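Local coordinates for aminoacyl-tRNA synthetase (Cryptosporidium parvum, PDB 5F9Y), which probably attaches proline to its cognate tRNA as a class II prolyl-tRNA synthetase, holding proline and AMP in its catalytic core, at residues E102-T107 with I118-T123; H244-N249 with Q270-L275; I370-V375 with K385-I390. All coordinates share one frame; numbering follows the deposited sequence.

Interaction 1. Residues E102-T107 with I118-T123; sequences EVAWVT and IAIRPT. With PRO (proline), chain C.
W105 reaches A119 because its CG stands anti to its own carbonyl carbon (chi1 -70°), which lays the six-membered ring over the methyl of its partner in a beta hairpin of strands 105-108 and 113-120. The result is a CH-pi contact, with A119 CB 3.7 Å from the centroid of the W105 six-membered ring. V103, whose CG1 is anti to the backbone N (chi1 174°), sends that methyl to the same indole face, 3.6 Å from A119 CB. The other branch, V103 CG2, meets P122 CG at 3.8 Å.

On the other face V106 and I118 meet as aliphatic chains, with F83 of strand 83-84 against both. V106 CB sits 3.9 Å from I118 CG1, and V106 also crosses I120 at about a right angle; V153 of strand 144-153 packs against A104 and I120. Backbone bonds set the register: V106 N to I118 O, 2.7 Å, is returned by a weak bond from I118 N to V106 O.

Beyond P122 the chain enters T123, start of the Thr-X-Glu sequence of prolyl-tRNA synthetases, found in seryl-tRNA synthetases too, and E125 of that sequence binds the proline ligand. P122 O accepts a bond from R154, another residue that holds the ligand. The straightest link of the ladder runs from I120 N to A104 O, 3.0 Å long with an angle of 167° at the hydrogen.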
ATOM      1  N   GLU A 102      13.989  -3.064 -18.282  1.00 81.94           N
ATOM      2  CA  GLU A 102      12.694  -2.586 -17.815  1.00 76.21           C
ATOM      3  C   GLU A 102      12.533  -1.083 -18.026  1.00 71.94           C
ATOM      4  O   GLU A 102      11.856  -0.410 -17.246  1.00 71.42           O
ATOM      5  CB  GLU A 102      12.493  -2.942 -16.343  1.00 74.37           C
ATOM      6  N   VAL A 103      13.148  -0.547 -19.076  1.00 68.89           N
ATOM      7  CA  VAL A 103      13.118   0.880 -19.373  1.00 64.39           C
ATOM      8  C   VAL A 103      12.539   1.062 -20.768  1.00 62.29           C
ATOM      9  O   VAL A 103      13.068   0.512 -21.743  1.00 64.31           O
ATOM     10  CB  VAL A 103      14.516   1.512 -19.274  1.00 64.96           C
ATOM     11  CG1 VAL A 103      14.475   2.958 -19.728  1.00 64.43           C
ATOM     12  CG2 VAL A 103      15.041   1.411 -17.852  1.00 64.42           C
ATOM     13  N   ALA A 104      11.456   1.829 -20.863  1.00 58.34           N
ATOM     14  CA  ALA A 104      10.856   2.142 -22.154  1.00 55.69           C
ATOM     15  C   ALA A 104      11.662   3.237 -22.841  1.00 55.13           C
ATOM     16  O   ALA A 104      12.017   4.243 -22.218  1.00 53.83           O
ATOM     17  CB  ALA A 104       9.402   2.578 -21.977  1.00 52.63           C
ATOM     18  N   TRP A 105      11.949   3.042 -24.125  1.00 55.45           N
ATOM     19  CA  TRP A 105      12.800   3.943 -24.889  1.00 53.97           C
ATOM     20  C   TRP A 105      11.989   4.650 -25.965  1.00 53.51           C
ATOM     21  O   TRP A 105      11.296   4.001 -26.755  1.00 54.96           O
ATOM     22  CB  TRP A 105      13.966   3.183 -25.528  1.00 54.82           C
ATOM     23  CG  TRP A 105      14.981   2.711 -24.538  1.00 53.67           C
ATOM     24  CD1 TRP A 105      15.041   1.485 -23.945  1.00 54.76           C
ATOM     25  CD2 TRP A 105      16.082   3.463 -24.017  1.00 51.63           C
ATOM     26  NE1 TRP A 105      16.114   1.425 -23.089  1.00 54.24           N
ATOM     27  CE2 TRP A 105      16.770   2.628 -23.115  1.00 52.75           C
ATOM     28  CE3 TRP A 105      16.555   4.762 -24.229  1.00 49.70           C
ATOM     29  CZ2 TRP A 105      17.903   3.049 -22.424  1.00 52.83           C
ATOM     30  CZ3 TRP A 105      17.682   5.178 -23.542  1.00 50.14           C
ATOM     31  CH2 TRP A 105      18.343   4.323 -22.651  1.00 51.68           C
ATOM     32  N   VAL A 106      12.084   5.975 -25.992  1.00 51.53           N
ATOM     33  CA  VAL A 106      11.502   6.779 -27.058  1.00 51.27           C
ATOM     34  C   VAL A 106      12.541   6.910 -28.165  1.00 51.08           C
ATOM     35  O   VAL A 106      13.627   7.456 -27.945  1.00 50.50           O
ATOM     36  CB  VAL A 106      11.064   8.159 -26.544  1.00 50.94           C
ATOM     37  CG1 VAL A 106      10.569   9.023 -27.696  1.00 37.05           C
ATOM     38  CG2 VAL A 106       9.990   8.009 -25.474  1.00 49.56           C
ATOM     39  N   THR A 107      12.212   6.403 -29.354  1.00 51.96           N
ATOM     40  CA  THR A 107      13.153   6.383 -30.464  1.00 52.85           C
ATOM     41  C   THR A 107      12.720   7.204 -31.668  1.00 56.11           C
ATOM     42  O   THR A 107      13.573   7.535 -32.499  1.00 58.38           O
ATOM     43  CB  THR A 107      13.410   4.939 -30.929  1.00 50.76           C
ATOM     44  OG1 THR A 107      12.184   4.359 -31.390  1.00 50.59           O
ATOM     45  CG2 THR A 107      13.959   4.103 -29.785  1.00 48.73           C
ATOM     46  N   ILE A 118      15.893   8.626 -26.243  1.00 64.80           N
ATOM     47  CA  ILE A 118      15.748   9.035 -24.859  1.00 57.24           C
ATOM     48  C   ILE A 118      14.839   8.039 -24.154  1.00 52.74           C
ATOM     49  O   ILE A 118      14.040   7.332 -24.776  1.00 52.35           O
ATOM     50  CB  ILE A 118      15.204  10.475 -24.734  1.00 54.39           C
ATOM     51  CG1 ILE A 118      13.862  10.602 -25.454  1.00 54.45           C
ATOM     52  CG2 ILE A 118      16.202  11.474 -25.296  1.00 53.79           C
ATOM     53  CD1 ILE A 118      13.284  11.998 -25.409  1.00 54.05           C
ATOM     54  N   ALA A 119      14.955   7.983 -22.830  1.00 50.23           N
ATOM     55  CA  ALA A 119      14.282   6.974 -22.030  1.00 48.96           C
ATOM     56  C   ALA A 119      13.262   7.607 -21.096  1.00 47.77           C
ATOM     57  O   ALA A 119      13.454   8.720 -20.597  1.00 47.58           O
ATOM     58  CB  ALA A 119      15.286   6.163 -21.205  1.00 49.59           C
ATOM     59  N   ILE A 120      12.172   6.882 -20.863  1.00 47.54           N
ATOM     60  CA  ILE A 120      11.201   7.262 -19.846  1.00 45.82           C
ATOM     61  C   ILE A 120      11.736   6.842 -18.485  1.00 47.53           C
ATOM     62  O   ILE A 120      12.258   5.732 -18.321  1.00 48.05           O
ATOM     63  CB  ILE A 120       9.831   6.625 -20.138  1.00 42.50           C
ATOM     64  CG1 ILE A 120       9.337   7.034 -21.526  1.00 39.38           C
ATOM     65  CG2 ILE A 120       8.817   7.026 -19.077  1.00 41.30           C
ATOM     66  CD1 ILE A 120       7.989   6.451 -21.886  1.00 38.09           C
ATOM     67  N   ARG A 121      11.612   7.731 -17.507  1.00 47.74           N
ATOM     68  CA  ARG A 121      12.254   7.545 -16.213  1.00 47.75           C
ATOM     69  C   ARG A 121      11.700   6.328 -15.478  1.00 44.97           C
ATOM     70  O   ARG A 121      10.483   6.251 -15.247  1.00 42.87           O
ATOM     71  CB  ARG A 121      12.074   8.798 -15.357  1.00 49.49           C
ATOM     72  CG  ARG A 121      10.641   9.310 -15.299  1.00 51.95           C
ATOM     73  CD  ARG A 121      10.491  10.491 -14.361  1.00 54.42           C
ATOM     74  NE  ARG A 121       9.185  11.125 -14.514  1.00 57.18           N
ATOM     75  CZ  ARG A 121       8.840  12.277 -13.948  1.00 59.21           C
ATOM     76  NH1 ARG A 121       9.708  12.927 -13.186  1.00 61.38           N
ATOM     77  NH2 ARG A 121       7.630  12.778 -14.150  1.00 58.95           N
ATOM     78  N   PRO A 122      12.537   5.350 -15.118  1.00 45.89           N
ATOM     79  CA  PRO A 122      12.118   4.365 -14.115  1.00 46.60           C
ATOM     80  C   PRO A 122      12.338   4.856 -12.698  1.00 44.86           C
ATOM     81  O   PRO A 122      11.746   4.300 -11.763  1.00 42.59           O
ATOM     82  CB  PRO A 122      13.004   3.154 -14.426  1.00 49.38           C
ATOM     83  CG  PRO A 122      14.266   3.772 -14.947  1.00 49.27           C
ATOM     84  CD  PRO A 122      13.866   5.040 -15.675  1.00 47.42           C
ATOM     85  N   THR A 123      13.174   5.875 -12.529  1.00 44.82           N
ATOM     86  CA  THR A 123      13.467   6.527 -11.259  1.00 43.91           C
ATOM     87  C   THR A 123      14.220   7.806 -11.596  1.00 43.51           C
ATOM     88  O   THR A 123      14.657   8.004 -12.732  1.00 44.26           O
ATOM     89  CB  THR A 123      14.278   5.625 -10.323  1.00 47.96           C
ATOM     90  OG1 THR A 123      14.479   6.290  -9.070  1.00 49.59           O
ATOM     91  CG2 THR A 123      15.628   5.291 -10.943  1.00 49.94           C
TER
HETATM   92  N   PRO C 700      14.308   5.461  -5.864  1.00 57.09           N
HETATM   93  CA  PRO C 700      14.028   4.344  -4.955  1.00 57.20           C
HETATM   94  C   PRO C 700      13.482   3.123  -5.685  1.00 55.60           C
HETATM   95  O   PRO C 700      13.415   3.103  -6.913  1.00 55.63           O
HETATM   96  CB  PRO C 700      12.982   4.922  -3.994  1.00 51.44           C
HETATM   97  CG  PRO C 700      12.382   6.072  -4.724  1.00 47.01           C
HETATM   98  CD  PRO C 700      13.488   6.643  -5.551  1.00 52.59           C
HETATM   99  OXT PRO C 700      13.104   2.130  -5.063  1.00 55.51           O

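Interaction 2. Residues H244-N249 with Q270-L275; sequences HLLGQN and QTSWGL. With PRO (proline), chain C.
H244 and S272 face each other as a hydrogen-bonded pair on neighbouring antiparallel strands of the class II synthetase core, and their side chains rise on the face where proline is bound. In the first shell, H244 NE2 donates to proline OXT over 3.1 Å; the carboxylate oxygen lies at the edge of the imidazole, near its plane. S272 OG stands beside the ring, 3.5 Å from H244 CD2, but its hydrogen bond goes to E125, which also binds the ligand. Proline's own ring rests against the strand backbone, with its CB 3.6 Å from G274 N, where no side chain intervenes.

In the next shell, H244 ND1 is hydrogen-bonded to T224 OG1, which together with the NE2 bond should fix the rotation of the imidazole, while F218 meets the ring with its plane inclined at about 40°. S272 OG is placed between its backbone N and carbonyl carbon (chi1 72°), beside L246, whose CD1 and CD2 both pack against the hydroxyl; Y129 of helix 125-135 touches L246 and S272.

Further along, the ladder is interrupted by a beta bulge: L246 and G247 together oppose Q270, whose O receives weak bonds from L246 N and G247 N. The bulge runs straight into a type II' turn, L246 to N249, sharing L246 and the positive-phi G247 with it; N249 is already the first residue of helix 249-254, with Q248 at the N-cap. On the opposite face the side chains of L245 and T271 cross obliquely, L245 CD1 4.2 Å from T271 CG2. Register at the ligand end rests on H244 N to S272 O, 2.7 Å, and S272 N to H244 O, 3.1 Å.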
ATOM      1  N   HIS A 244      15.706   4.107   1.395  1.00 35.09           N
ATOM      2  CA  HIS A 244      17.101   3.750   1.158  1.00 35.17           C
ATOM      3  C   HIS A 244      18.043   4.774   1.776  1.00 37.03           C
ATOM      4  O   HIS A 244      17.866   5.982   1.588  1.00 37.68           O
ATOM      5  CB  HIS A 244      17.387   3.641  -0.341  1.00 33.56           C
ATOM      6  CG  HIS A 244      16.355   2.871  -1.099  1.00 34.03           C
ATOM      7  ND1 HIS A 244      16.219   1.504  -0.993  1.00 35.28           N
ATOM      8  CD2 HIS A 244      15.410   3.276  -1.979  1.00 33.53           C
ATOM      9  CE1 HIS A 244      15.232   1.101  -1.774  1.00 35.18           C
ATOM     10  NE2 HIS A 244      14.724   2.157  -2.383  1.00 34.18           N
ATOM     11  N   LEU A 245      19.052   4.288   2.495  1.00 37.70           N
ATOM     12  CA  LEU A 245      20.190   5.111   2.897  1.00 38.60           C
ATOM     13  C   LEU A 245      21.260   4.950   1.824  1.00 41.45           C
ATOM     14  O   LEU A 245      21.985   3.954   1.798  1.00 41.74           O
ATOM     15  CB  LEU A 245      20.709   4.705   4.272  1.00 37.62           C
ATOM     16  CG  LEU A 245      22.005   5.399   4.702  1.00 37.11           C
ATOM     17  CD1 LEU A 245      21.794   6.899   4.863  1.00 34.60           C
ATOM     18  CD2 LEU A 245      22.559   4.785   5.981  1.00 37.80           C
ATOM     19  N   LEU A 246      21.348   5.928   0.920  1.00 42.99           N
ATOM     20  CA  LEU A 246      22.303   5.831  -0.176  1.00 46.36           C
ATOM     21  C   LEU A 246      23.735   6.077   0.278  1.00 52.16           C
ATOM     22  O   LEU A 246      24.670   5.655  -0.409  1.00 52.49           O
ATOM     23  CB  LEU A 246      21.931   6.816  -1.286  1.00 43.66           C
ATOM     24  CG  LEU A 246      20.529   6.645  -1.871  1.00 41.61           C
ATOM     25  CD1 LEU A 246      20.273   7.671  -2.962  1.00 42.00           C
ATOM     26  CD2 LEU A 246      20.337   5.233  -2.401  1.00 41.67           C
ATOM     27  N   GLY A 247      23.924   6.741   1.418  1.00 55.96           N
ATOM     28  CA  GLY A 247      25.268   7.022   1.888  1.00 58.18           C
ATOM     29  C   GLY A 247      25.988   7.974   0.952  1.00 60.27           C
ATOM     30  O   GLY A 247      25.401   8.912   0.403  1.00 61.31           O
ATOM     31  N   GLN A 248      27.283   7.725   0.762  1.00 56.84           N
ATOM     32  CA  GLN A 248      28.109   8.514  -0.139  1.00 53.42           C
ATOM     33  C   GLN A 248      28.332   7.818  -1.477  1.00 50.91           C
ATOM     34  O   GLN A 248      29.241   8.198  -2.223  1.00 52.33           O
ATOM     35  CB  GLN A 248      29.447   8.837   0.526  1.00 55.82           C
ATOM     36  CG  GLN A 248      29.310   9.580   1.844  1.00 56.83           C
ATOM     37  CD  GLN A 248      30.637   9.779   2.547  1.00 60.37           C
ATOM     38  OE1 GLN A 248      31.227  10.857   2.487  1.00 62.65           O
ATOM     39  NE2 GLN A 248      31.112   8.738   3.223  1.00 61.11           N
ATOM     40  N   ASN A 249      27.517   6.810  -1.796  1.00 47.62           N
ATOM     41  CA  ASN A 249      27.684   6.082  -3.049  1.00 46.45           C
ATOM     42  C   ASN A 249      27.305   6.947  -4.245  1.00 45.78           C
ATOM     43  O   ASN A 249      28.116   7.165  -5.153  1.00 47.59           O
ATOM     44  CB  ASN A 249      26.847   4.802  -3.028  1.00 45.96           C
ATOM     45  CG  ASN A 249      27.357   3.790  -2.025  1.00 47.57           C
ATOM     46  OD1 ASN A 249      28.560   3.689  -1.785  1.00 51.09           O
ATOM     47  ND2 ASN A 249      26.441   3.032  -1.433  1.00 45.30           N
ATOM     48  N   GLN A 270      23.225  10.833   1.145  1.00 37.92           N
ATOM     49  CA  GLN A 270      21.931  10.958   0.493  1.00 34.81           C
ATOM     50  C   GLN A 270      20.992   9.832   0.903  1.00 35.09           C
ATOM     51  O   GLN A 270      21.416   8.757   1.338  1.00 37.20           O
ATOM     52  CB  GLN A 270      22.086  10.964  -1.030  1.00 33.93           C
ATOM     53  CG  GLN A 270      22.928  12.105  -1.562  1.00 34.74           C
ATOM     54  CD  GLN A 270      23.043  12.077  -3.069  1.00 36.70           C
ATOM     55  OE1 GLN A 270      24.100  11.766  -3.615  1.00 39.97           O
ATOM     56  NE2 GLN A 270      21.952  12.401  -3.750  1.00 28.99           N
ATOM     57  N   THR A 271      19.695  10.105   0.765  1.00 34.24           N
ATOM     58  CA  THR A 271      18.647   9.114   0.942  1.00 35.97           C
ATOM     59  C   THR A 271      17.654   9.231  -0.206  1.00 37.78           C
ATOM     60  O   THR A 271      17.518  10.286  -0.831  1.00 39.96           O
ATOM     61  CB  THR A 271      17.892   9.280   2.274  1.00 34.63           C
ATOM     62  OG1 THR A 271      16.990  10.388   2.176  1.00 33.70           O
ATOM     63  CG2 THR A 271      18.856   9.517   3.430  1.00 34.58           C
ATOM     64  N   SER A 272      16.957   8.130  -0.476  1.00 36.84           N
ATOM     65  CA  SER A 272      15.865   8.128  -1.438  1.00 35.81           C
ATOM     66  C   SER A 272      14.810   7.142  -0.960  1.00 33.39           C
ATOM     67  O   SER A 272      15.141   6.084  -0.420  1.00 32.98           O
ATOM     68  CB  SER A 272      16.344   7.768  -2.850  1.00 39.99           C
ATOM     69  OG  SER A 272      16.670   6.394  -2.954  1.00 44.44           O
ATOM     70  N   TRP A 273      13.541   7.502  -1.150  1.00 32.74           N
ATOM     71  CA  TRP A 273      12.432   6.728  -0.613  1.00 32.18           C
ATOM     72  C   TRP A 273      11.215   6.901  -1.512  1.00 29.88           C
ATOM     73  O   TRP A 273      10.984   7.980  -2.065  1.00 30.68           O
ATOM     74  CB  TRP A 273      12.109   7.146   0.829  1.00 31.62           C
ATOM     75  CG  TRP A 273      12.515   8.561   1.154  1.00 30.41           C
ATOM     76  CD1 TRP A 273      13.765   8.996   1.488  1.00 30.23           C
ATOM     77  CD2 TRP A 273      11.670   9.717   1.178  1.00 29.41           C
ATOM     78  NE1 TRP A 273      13.750  10.351   1.712  1.00 30.15           N
ATOM     79  CE2 TRP A 273      12.476  10.817   1.530  1.00 29.78           C
ATOM     80  CE3 TRP A 273      10.310   9.930   0.936  1.00 28.19           C
ATOM     81  CZ2 TRP A 273      11.968  12.111   1.645  1.00 30.08           C
ATOM     82  CZ3 TRP A 273       9.807  11.214   1.050  1.00 28.33           C
ATOM     83  CH2 TRP A 273      10.634  12.287   1.401  1.00 29.59           C
ATOM     84  N   GLY A 274      10.439   5.833  -1.648  1.00 27.37           N
ATOM     85  CA  GLY A 274       9.322   5.826  -2.575  1.00 26.90           C
ATOM     86  C   GLY A 274       8.153   5.022  -2.052  1.00 28.20           C
ATOM     87  O   GLY A 274       8.325   4.049  -1.313  1.00 29.26           O
ATOM     88  N   LEU A 275       6.950   5.445  -2.439  1.00 28.86           N
ATOM     89  CA  LEU A 275       5.712   4.732  -2.140  1.00 29.17           C
ATOM     90  C   LEU A 275       4.803   4.816  -3.355  1.00 28.13           C
ATOM     91  O   LEU A 275       4.553   5.910  -3.868  1.00 28.05           O
ATOM     92  CB  LEU A 275       5.007   5.318  -0.912  1.00 29.14           C
ATOM     93  CG  LEU A 275       3.621   4.756  -0.589  1.00 30.06           C
ATOM     94  CD1 LEU A 275       3.715   3.298  -0.182  1.00 30.99           C
ATOM     95  CD2 LEU A 275       2.952   5.572   0.502  1.00 30.62           C
TER
HETATM   96  N   PRO C 700      14.308   5.461  -5.864  1.00 57.09           N
HETATM   97  CA  PRO C 700      14.028   4.344  -4.955  1.00 57.20           C
HETATM   98  C   PRO C 700      13.482   3.123  -5.685  1.00 55.60           C
HETATM   99  O   PRO C 700      13.415   3.103  -6.913  1.00 55.63           O
HETATM  100  CB  PRO C 700      12.982   4.922  -3.994  1.00 51.44           C
HETATM  101  CG  PRO C 700      12.382   6.072  -4.724  1.00 47.01           C
HETATM  102  CD  PRO C 700      13.488   6.643  -5.551  1.00 52.59           C
HETATM  103  OXT PRO C 700      13.104   2.130  -5.063  1.00 55.51           O

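Interaction 3. Residues I370-V375 with K385-I390; sequences IEKRSV and KMDIPI
R373 and I390 close the open end of a beta hairpin, strands 374-379 and 385-389, at one margin of the mixed sheet in the anticodon-binding domain. Three backbone hydrogen bonds join the two segments, and M386 with V377 carries the ladder on. I390 N reaches R373 O at 3.0 Å with an angle of 167° at the hydrogen. V375 and I388 then exchange a pair of bonds, V375 N to I388 O at 3.0 Å and I388 N to V375 O at 3.2 Å. A CA-H...O contact from D387 CA to V375 O adds to the pairing. R373 has left the preceding helix with a positive phi (52°), and the next residue, S374, already pairs with P389.

Van der Waals packing centres on I390, which points toward the opposite segment. Its CG2, anti to the backbone N, approaches R373 NH1 at 3.6 Å, whereas CD1 lies 3.9 Å above one face of the R373 guanidinium, offset toward its rim. The arginine chain bends at chi3 (67°) and crosses I390 at about a right angle. The apolar contact, V375 CG1 to I390 CG1, is a loose one at 4.4 Å, and helix 317-332 covers I390 through I322 and I329.

Charges are steered mainly by partners outside the pair. The R373 guanidinium makes a salt bridge to E325 of that same helix through NH2, and D387 OD2 pairs with R376 NH1. K372 only approaches the hairpin: its NZ stays 4.0 Å from D387 OD1, longer than a salt bridge.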
ATOM      1  N   ILE A 370     -39.072   6.876   9.705  1.00 65.78           N
ATOM      2  CA  ILE A 370     -39.466   8.281   9.730  1.00 64.85           C
ATOM      3  C   ILE A 370     -40.422   8.554  10.884  1.00 67.73           C
ATOM      4  O   ILE A 370     -40.451   9.667  11.425  1.00 67.51           O
ATOM      5  CB  ILE A 370     -40.081   8.688   8.379  1.00 64.10           C
ATOM      6  N   GLU A 371     -41.213   7.557  11.286  1.00 69.68           N
ATOM      7  CA  GLU A 371     -42.149   7.756  12.390  1.00 70.56           C
ATOM      8  C   GLU A 371     -41.421   7.821  13.728  1.00 68.52           C
ATOM      9  O   GLU A 371     -41.790   8.615  14.603  1.00 68.13           O
ATOM     10  CB  GLU A 371     -43.197   6.643  12.398  1.00 72.99           C
ATOM     11  N   LYS A 372     -40.392   6.995  13.909  1.00 67.14           N
ATOM     12  CA  LYS A 372     -39.599   6.992  15.132  1.00 66.90           C
ATOM     13  C   LYS A 372     -38.470   8.014  15.110  1.00 65.14           C
ATOM     14  O   LYS A 372     -37.750   8.136  16.107  1.00 64.41           O
ATOM     15  CB  LYS A 372     -39.013   5.597  15.383  1.00 66.93           C
ATOM     16  CG  LYS A 372     -40.047   4.488  15.507  1.00 71.31           C
ATOM     17  CD  LYS A 372     -39.409   3.196  16.001  1.00 72.34           C
ATOM     18  CE  LYS A 372     -38.226   2.795  15.132  1.00 70.07           C
ATOM     19  NZ  LYS A 372     -37.498   1.617  15.682  1.00 69.92           N
ATOM     20  N   ARG A 373     -38.306   8.747  14.006  1.00 64.50           N
ATOM     21  CA  ARG A 373     -37.197   9.690  13.828  1.00 62.57           C
ATOM     22  C   ARG A 373     -35.852   9.027  14.115  1.00 59.36           C
ATOM     23  O   ARG A 373     -34.969   9.604  14.751  1.00 56.99           O
ATOM     24  CB  ARG A 373     -37.382  10.944  14.685  1.00 64.50           C
ATOM     25  CG  ARG A 373     -38.193  12.039  14.008  1.00 66.92           C
ATOM     26  CD  ARG A 373     -37.938  13.400  14.642  1.00 69.23           C
ATOM     27  NE  ARG A 373     -36.570  13.865  14.423  1.00 69.44           N
ATOM     28  CZ  ARG A 373     -36.173  14.545  13.352  1.00 69.80           C
ATOM     29  NH1 ARG A 373     -34.910  14.929  13.237  1.00 67.90           N
ATOM     30  NH2 ARG A 373     -37.042  14.839  12.392  1.00 70.92           N
ATOM     31  N   SER A 374     -35.703   7.792  13.642  1.00 57.71           N
ATOM     32  CA  SER A 374     -34.453   7.051  13.719  1.00 54.09           C
ATOM     33  C   SER A 374     -34.109   6.535  12.327  1.00 52.26           C
ATOM     34  O   SER A 374     -34.851   6.742  11.363  1.00 54.55           O
ATOM     35  CB  SER A 374     -34.547   5.896  14.726  1.00 54.59           C
ATOM     36  OG  SER A 374     -35.400   4.869  14.251  1.00 56.55           O
ATOM     37  N   VAL A 375     -32.964   5.861  12.220  1.00 48.76           N
ATOM     38  CA  VAL A 375     -32.540   5.244  10.970  1.00 46.69           C
ATOM     39  C   VAL A 375     -31.991   3.858  11.270  1.00 47.13           C
ATOM     40  O   VAL A 375     -31.505   3.582  12.372  1.00 47.30           O
ATOM     41  CB  VAL A 375     -31.483   6.087  10.218  1.00 43.46           C
ATOM     42  CG1 VAL A 375     -32.049   7.443   9.823  1.00 43.47           C
ATOM     43  CG2 VAL A 375     -30.230   6.246  11.063  1.00 41.75           C
ATOM     44  N   LYS A 385     -26.353  -4.833  12.754  1.00 45.56           N
ATOM     45  CA  LYS A 385     -27.572  -4.063  12.548  1.00 48.52           C
ATOM     46  C   LYS A 385     -27.968  -3.371  13.844  1.00 51.87           C
ATOM     47  O   LYS A 385     -27.858  -3.952  14.929  1.00 54.31           O
ATOM     48  CB  LYS A 385     -28.717  -4.955  12.054  1.00 50.66           C
ATOM     49  CG  LYS A 385     -28.451  -5.598  10.702  1.00 51.02           C
ATOM     50  CD  LYS A 385     -29.644  -6.405  10.216  1.00 53.98           C
ATOM     51  CE  LYS A 385     -29.378  -7.002   8.840  1.00 53.39           C
ATOM     52  NZ  LYS A 385     -30.527  -7.806   8.338  1.00 54.72           N
ATOM     53  N   MET A 386     -28.436  -2.130  13.724  1.00 52.08           N
ATOM     54  CA  MET A 386     -28.743  -1.328  14.899  1.00 53.04           C
ATOM     55  C   MET A 386     -29.607  -0.143  14.492  1.00 53.04           C
ATOM     56  O   MET A 386     -29.522   0.346  13.363  1.00 49.89           O
ATOM     57  CB  MET A 386     -27.460  -0.843  15.582  1.00 51.76           C
ATOM     58  CG  MET A 386     -26.526  -0.078  14.655  1.00 50.16           C
ATOM     59  SD  MET A 386     -24.807  -0.086  15.200  1.00 49.38           S
ATOM     60  CE  MET A 386     -24.957   0.640  16.831  1.00 50.75           C
ATOM     61  N   ASP A 387     -30.440   0.307  15.427  1.00 57.61           N
ATOM     62  CA  ASP A 387     -31.228   1.520  15.261  1.00 57.16           C
ATOM     63  C   ASP A 387     -30.561   2.666  16.003  1.00 54.68           C
ATOM     64  O   ASP A 387     -30.245   2.540  17.190  1.00 56.09           O
ATOM     65  CB  ASP A 387     -32.652   1.332  15.780  1.00 61.35           C
ATOM     66  CG  ASP A 387     -33.451   0.369  14.940  1.00 64.17           C
ATOM     67  OD1 ASP A 387     -33.980   0.799  13.896  1.00 64.19           O
ATOM     68  OD2 ASP A 387     -33.547  -0.813  15.327  1.00 66.12           O
ATOM     69  N   ILE A 388     -30.357   3.778  15.310  1.00 49.74           N
ATOM     70  CA  ILE A 388     -29.771   4.975  15.896  1.00 46.66           C
ATOM     71  C   ILE A 388     -30.752   6.124  15.702  1.00 45.06           C
ATOM     72  O   ILE A 388     -31.165   6.392  14.571  1.00 44.49           O
ATOM     73  CB  ILE A 388     -28.406   5.318  15.275  1.00 45.06           C
ATOM     74  CG1 ILE A 388     -27.483   4.098  15.293  1.00 45.27           C
ATOM     75  CG2 ILE A 388     -27.767   6.474  16.022  1.00 44.24           C
ATOM     76  CD1 ILE A 388     -27.163   3.589  16.685  1.00 47.42           C
ATOM     77  N   PRO A 389     -31.161   6.819  16.764  1.00 44.12           N
ATOM     78  CA  PRO A 389     -31.995   8.011  16.580  1.00 43.08           C
ATOM     79  C   PRO A 389     -31.238   9.093  15.826  1.00 40.75           C
ATOM     80  O   PRO A 389     -30.006   9.144  15.840  1.00 38.29           O
ATOM     81  CB  PRO A 389     -32.317   8.450  18.014  1.00 43.38           C
ATOM     82  CG  PRO A 389     -32.085   7.238  18.852  1.00 44.51           C
ATOM     83  CD  PRO A 389     -30.963   6.498  18.186  1.00 44.06           C
ATOM     84  N   ILE A 390     -31.996   9.965  15.156  1.00 41.33           N
ATOM     85  CA  ILE A 390     -31.383  11.059  14.406  1.00 41.08           C
ATOM     86  C   ILE A 390     -30.662  12.018  15.342  1.00 43.85           C
ATOM     87  O   ILE A 390     -29.628  12.595  14.981  1.00 44.31           O
ATOM     88  CB  ILE A 390     -32.449  11.778  13.554  1.00 41.10           C
ATOM     89  CG1 ILE A 390     -33.005  10.830  12.491  1.00 41.13           C
ATOM     90  CG2 ILE A 390     -31.873  13.023  12.897  1.00 39.78           C
ATOM     91  CD1 ILE A 390     -34.014  11.471  11.563  1.00 42.03           C
TER

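Overall arrangement
Followed from the N terminus, the three contacts come in series, with none nested in or crossing another. Interaction 1 closes a hairpin of ten intervening residues. Interaction 2 closes a longer excursion of twenty residues that takes in the rest of helix 249-254 and strand 257-259. Interaction 3 closes a second hairpin, with nine residues between its segments. The first two belong to the catalytic core and converge on the bound proline: their nearest atoms are about 6 Å apart, their centres 22 Å. Interaction 3 joins the last two strands at the edge of the anticodon-binding domain's sheet, across the chain's centre, its own centre 58 Å from that of interaction 1 and 54 Å from that of interaction 2.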